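Local coordinates for protein enolase-phosphatase E1 (Saccharomyces cerevisiae, PDB 2G80) that probably catalyses both the enolisation and the dephosphorylation of a diketo-methylthiopentyl phosphate in the methionine salvage pathway, as a magnesium-dependent HAD-superfamily phosphatase, at residues L93-A97 with K98-D102; A124-Y127 with A128-D132. All coordinates share one frame; numbering follows the deposited sequence.

The two contacts illustrate how a helix is closed and how one is opened, in two different helices: contact 1 (93-97 with 98-102) closes helix 85-97, and contact 2 (124-127 with 128-132) opens helix 128-136. They follow in series along the chain, with helix 103-118 between them. Their centres are 28 Å apart, on opposite sides of the chain's centre, and their nearest atoms stay about 17 Å apart. Both fall between strands 33-36 and 140-143; contact 2 comes last, at the start of the helix that leads into strand 140-143. Between them they mark a route out of the helical region and back to the Rossmann-like sheet of this HAD-family enzyme.

Contact 1 (L93-A97 with K98-D102); sequences LELVA and KDVKD
Val100 N and Leu95 O, joined in an almost straight hydrogen bond of 2.8 Å, mark the Schellman motif that ends helix 85-97. Asp99, with positive phi, is its C-prime residue, and its N reaches back to Val96 O at 3.1 Å from above the carbonyl plane (66° out of it). The bond to Leu95 O, by contrast, lies in the plane of its carbonyl. Lys98 N still bonds to Glu94 O in the ordinary helical manner, so three successive carbonyls of the last turn are taken up as the chain reverses. The side chain of Asp99 lies about 8 Å from that of Ser145, a predicted substrate-binding residue, which places this helix end near the probable active site.

The charged part of the contact runs along the outside of that turn. With CG anti to the backbone N (chi1 178°), the extended Glu94 chain presents OE2 to Lys98 NZ, and the two side chains cross at an angle, Lys98 CD 3.8 Å from Glu94 CG. The salt bridge between Lys98 NZ and Glu94 OE2 measures 2.8 Å, the amine approaching on the anti side and 17° out of the carboxylate plane. Further round the turn, Lys101 NZ is held by Asp99 twice, at the carbonyl O and at OD2, the latter from above the carboxylate plane; this ties the side chain of Lys101 back across the loop.

The apolar part is carried by Leu95, the one buried residue here, which also packs on Phe80 and Leu105. Leu95 CD2 touches Val100 CB at 3.7 Å, the apolar C3 to C'' contact that accompanies a Schellman motif. Asp102 caps the next helix, 103-118, through OD1 to Ile104 N, while the other oxygen of this carboxylate, Asp102 OD2, lies 3.6 Å from Leu95 CD1.

Contact 2 (A124-Y127 with A128-D132); sequences APVY and ADAID
Val126 and Ile131 meet obliquely where the loop enters helix 128-136, with Val126 CG1 3.8 Å from Ile131 CG1. This valine methyl stands anti to its backbone N (chi1 178°) and also touches Ala130 CB at 3.8 Å, so one branch rests on two consecutive helix residues. Ile131 CD1 lies 3.7 Å from Val126 O. With an alanine in place of Ile131, everything beyond CB is gone; Val126 CG1 would probably keep Ala130 CB but lose its other helix neighbour, and a gap is likely to open beside Val126 O.

Tyr127, at the N-cap position, is turned differently. Its ring leads away from the helix, and Tyr127 CB comes within 3.4 Å of Asp129 OD1. The carboxylate reaches back toward this CB because Asp129 CG lies between its backbone N and carbonyl carbon (chi1 67°). Asp129 OD2 takes a hydrogen bond from Phe250 N and a salt bridge from Arg232, whose guanidinium also makes a cation-pi contact with the Tyr127 ring, linking the two side chains. The backbone makes the turn itself: Tyr127 O accepts the first helical bond from Ile131 N at 3.1 Å, nearly along the C=O axis, and a weak one from Ala130 N.

The Tyr127 side chain lies about 9 Å from those of the magnesium ligands Glu39 and Asp212, placing this helix start near the metal site. The loop joins helix 103-118 to helix 128-136, which leads into parallel strand 140-143. Val126 packs on Val158 and Ile131 on Pro161, both following helix 148-156, while the Tyr127 backbone bonds to Val42, after strand 33-36.

Contact 1 (L93-A97 with K98-D102)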
loop_
_atom_site.group_PDB
_atom_site.type_symbol
_atom_site.label_atom_id
_atom_site.label_comp_id
_atom_site.label_asym_id
_atom_site.label_seq_id
_atom_site.Cartn_x
_atom_site.Cartn_y
_atom_site.Cartn_z
ATOM N N LEU A 93 -4.526 -14.558 14.620
ATOM C CA LEU A 93 -4.107 -15.420 13.492
ATOM C C LEU A 93 -5.275 -15.777 12.579
ATOM O O LEU A 93 -5.073 -15.906 11.391
ATOM C CB LEU A 93 -3.442 -16.681 13.993
ATOM C CG LEU A 93 -2.164 -16.420 14.775
ATOM C CD1 LEU A 93 -1.735 -17.686 15.521
ATOM C CD2 LEU A 93 -1.077 -15.892 13.882
ATOM N N GLU A 94 -6.488 -15.908 13.146
ATOM C CA GLU A 94 -7.708 -16.147 12.381
ATOM C C GLU A 94 -8.042 -14.946 11.515
ATOM O O GLU A 94 -8.404 -15.127 10.353
ATOM C CB GLU A 94 -8.891 -16.449 13.306
ATOM C CG GLU A 94 -10.234 -16.667 12.619
ATOM C CD GLU A 94 -11.383 -16.967 13.589
ATOM O OE1 GLU A 94 -11.191 -16.986 14.834
ATOM O OE2 GLU A 94 -12.507 -17.175 13.078
ATOM N N LEU A 95 -7.960 -13.738 12.078
ATOM C CA LEU A 95 -8.246 -12.507 11.313
ATOM C C LEU A 95 -7.330 -12.358 10.071
ATOM O O LEU A 95 -7.796 -11.932 9.013
ATOM C CB LEU A 95 -8.134 -11.247 12.176
ATOM C CG LEU A 95 -9.089 -11.041 13.383
ATOM C CD1 LEU A 95 -8.601 -9.845 14.180
ATOM C CD2 LEU A 95 -10.518 -10.839 12.994
ATOM N N VAL A 96 -6.053 -12.703 10.237
ATOM C CA VAL A 96 -5.052 -12.655 9.162
ATOM C C VAL A 96 -5.420 -13.700 8.102
ATOM O O VAL A 96 -5.535 -13.355 6.930
ATOM C CB VAL A 96 -3.588 -12.917 9.664
ATOM C CG1 VAL A 96 -2.590 -12.943 8.494
ATOM C CG2 VAL A 96 -3.132 -11.848 10.668
ATOM N N ALA A 97 -5.623 -14.948 8.541
ATOM C CA ALA A 97 -5.994 -16.075 7.662
ATOM C C ALA A 97 -7.263 -15.824 6.850
ATOM O O ALA A 97 -7.336 -16.231 5.697
ATOM C CB ALA A 97 -6.159 -17.376 8.482
ATOM N N LYS A 98 -8.259 -15.171 7.458
ATOM C CA LYS A 98 -9.538 -14.846 6.784
ATOM C C LYS A 98 -9.568 -13.448 6.117
ATOM O O LYS A 98 -10.584 -13.052 5.593
ATOM C CB LYS A 98 -10.684 -15.014 7.770
ATOM C CG LYS A 98 -10.818 -16.450 8.277
ATOM C CD LYS A 98 -11.932 -16.571 9.273
ATOM C CE LYS A 98 -12.286 -18.025 9.582
ATOM N NZ LYS A 98 -13.357 -18.071 10.604
ATOM N N ASP A 99 -8.433 -12.746 6.116
ATOM C CA ASP A 99 -8.256 -11.390 5.574
ATOM C C ASP A 99 -9.282 -10.352 6.086
ATOM O O ASP A 99 -9.864 -9.572 5.323
ATOM C CB ASP A 99 -8.161 -11.418 4.026
ATOM C CG ASP A 99 -7.372 -10.214 3.463
ATOM O OD1 ASP A 99 -6.339 -9.819 4.066
ATOM O OD2 ASP A 99 -7.784 -9.665 2.418
ATOM N N VAL A 100 -9.480 -10.355 7.402
ATOM C CA VAL A 100 -10.460 -9.481 8.030
ATOM C C VAL A 100 -9.864 -8.097 8.227
ATOM O O VAL A 100 -8.800 -7.966 8.793
ATOM C CB VAL A 100 -10.976 -10.044 9.390
ATOM C CG1 VAL A 100 -12.002 -9.080 10.026
ATOM C CG2 VAL A 100 -11.589 -11.428 9.195
ATOM N N LYS A 101 -10.592 -7.079 7.786
ATOM C CA LYS A 101 -10.188 -5.670 7.925
ATOM C C LYS A 101 -10.708 -5.140 9.279
ATOM O O LYS A 101 -11.795 -4.584 9.373
ATOM C CB LYS A 101 -10.712 -4.846 6.729
ATOM C CG LYS A 101 -10.428 -5.464 5.332
ATOM C CD LYS A 101 -8.965 -5.944 5.161
ATOM C CE LYS A 101 -8.646 -6.348 3.716
ATOM N NZ LYS A 101 -9.587 -7.372 3.171
ATOM N N ASP A 102 -9.937 -5.393 10.329
ATOM C CA ASP A 102 -10.206 -4.931 11.695
ATOM C C ASP A 102 -9.138 -3.852 11.926
ATOM O O ASP A 102 -7.959 -4.164 11.787
ATOM C CB ASP A 102 -10.087 -6.125 12.681
ATOM C CG ASP A 102 -10.181 -5.739 14.175
ATOM O OD1 ASP A 102 -10.251 -4.547 14.552
ATOM O OD2 ASP A 102 -10.136 -6.677 15.009
#

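Contact 2 (A124-Y127 with A128-D132)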
loop_
_atom_site.group_PDB
_atom_site.type_symbol
_atom_site.label_atom_id
_atom_site.label_comp_id
_atom_site.label_asym_id
_atom_site.label_seq_id
_atom_site.Cartn_x
_atom_site.Cartn_y
_atom_site.Cartn_z
ATOM N N ALA A 124 10.644 -2.846 1.443
ATOM C CA ALA A 124 9.573 -2.849 0.413
ATOM C C ALA A 124 10.181 -2.943 -1.004
ATOM O O ALA A 124 10.912 -2.033 -1.430
ATOM C CB ALA A 124 8.686 -1.629 0.553
ATOM N N PRO A 125 9.875 -4.029 -1.745
ATOM C CA PRO A 125 10.435 -4.244 -3.079
ATOM C C PRO A 125 9.808 -3.390 -4.208
ATOM O O PRO A 125 9.183 -3.921 -5.126
ATOM C CB PRO A 125 10.186 -5.751 -3.306
ATOM C CG PRO A 125 8.966 -6.046 -2.575
ATOM C CD PRO A 125 8.923 -5.107 -1.396
ATOM N N VAL A 126 10.030 -2.084 -4.202
ATOM C CA VAL A 126 9.490 -1.235 -5.255
ATOM C C VAL A 126 10.278 -1.442 -6.540
ATOM O O VAL A 126 11.508 -1.450 -6.528
ATOM C CB VAL A 126 9.448 0.229 -4.831
ATOM C CG1 VAL A 126 8.911 1.142 -5.957
ATOM C CG2 VAL A 126 8.582 0.373 -3.546
ATOM N N TYR A 127 9.568 -1.558 -7.662
ATOM C CA TYR A 127 10.218 -1.766 -8.963
ATOM C C TYR A 127 11.165 -0.617 -9.262
ATOM O O TYR A 127 10.823 0.544 -9.019
ATOM C CB TYR A 127 9.203 -1.927 -10.105
ATOM C CG TYR A 127 8.301 -3.136 -9.979
ATOM C CD1 TYR A 127 8.783 -4.430 -10.229
ATOM C CD2 TYR A 127 6.965 -3.000 -9.642
ATOM C CE1 TYR A 127 7.940 -5.546 -10.105
ATOM C CE2 TYR A 127 6.111 -4.124 -9.531
ATOM C CZ TYR A 127 6.599 -5.375 -9.776
ATOM O OH TYR A 127 5.761 -6.453 -9.675
ATOM N N ALA A 128 12.353 -0.935 -9.792
ATOM C CA ALA A 128 13.364 0.104 -10.074
ATOM C C ALA A 128 12.816 1.298 -10.920
ATOM O O ALA A 128 13.015 2.458 -10.580
ATOM C CB ALA A 128 14.558 -0.497 -10.700
ATOM N N ASP A 129 12.067 0.992 -11.970
ATOM C CA ASP A 129 11.462 2.016 -12.814
ATOM C C ASP A 129 10.375 2.859 -12.082
ATOM O O ASP A 129 10.118 3.998 -12.459
ATOM C CB ASP A 129 10.867 1.384 -14.078
ATOM C CG ASP A 129 9.677 0.494 -13.777
ATOM O OD1 ASP A 129 9.909 -0.580 -13.190
ATOM O OD2 ASP A 129 8.522 0.877 -14.113
ATOM N N ALA A 130 9.723 2.287 -11.075
ATOM C CA ALA A 130 8.718 3.034 -10.279
ATOM C C ALA A 130 9.433 3.997 -9.332
ATOM O O ALA A 130 8.914 5.069 -9.052
ATOM C CB ALA A 130 7.785 2.086 -9.513
ATOM N N ILE A 131 10.606 3.591 -8.822
ATOM C CA ILE A 131 11.464 4.449 -7.992
ATOM C C ILE A 131 11.897 5.682 -8.790
ATOM O O ILE A 131 11.811 6.791 -8.285
ATOM C CB ILE A 131 12.749 3.688 -7.424
ATOM C CG1 ILE A 131 12.339 2.650 -6.375
ATOM C CG2 ILE A 131 13.725 4.651 -6.771
ATOM C CD1 ILE A 131 13.478 1.692 -5.975
ATOM N N ASP A 132 12.396 5.462 -9.998
ATOM C CA ASP A 132 12.860 6.537 -10.893
ATOM C C ASP A 132 11.729 7.490 -11.277
ATOM O O ASP A 132 11.944 8.693 -11.349
ATOM C CB ASP A 132 13.449 5.965 -12.189
ATOM C CG ASP A 132 14.731 5.175 -11.985
ATOM O OD1 ASP A 132 15.395 5.250 -10.912
ATOM O OD2 ASP A 132 15.081 4.461 -12.951
#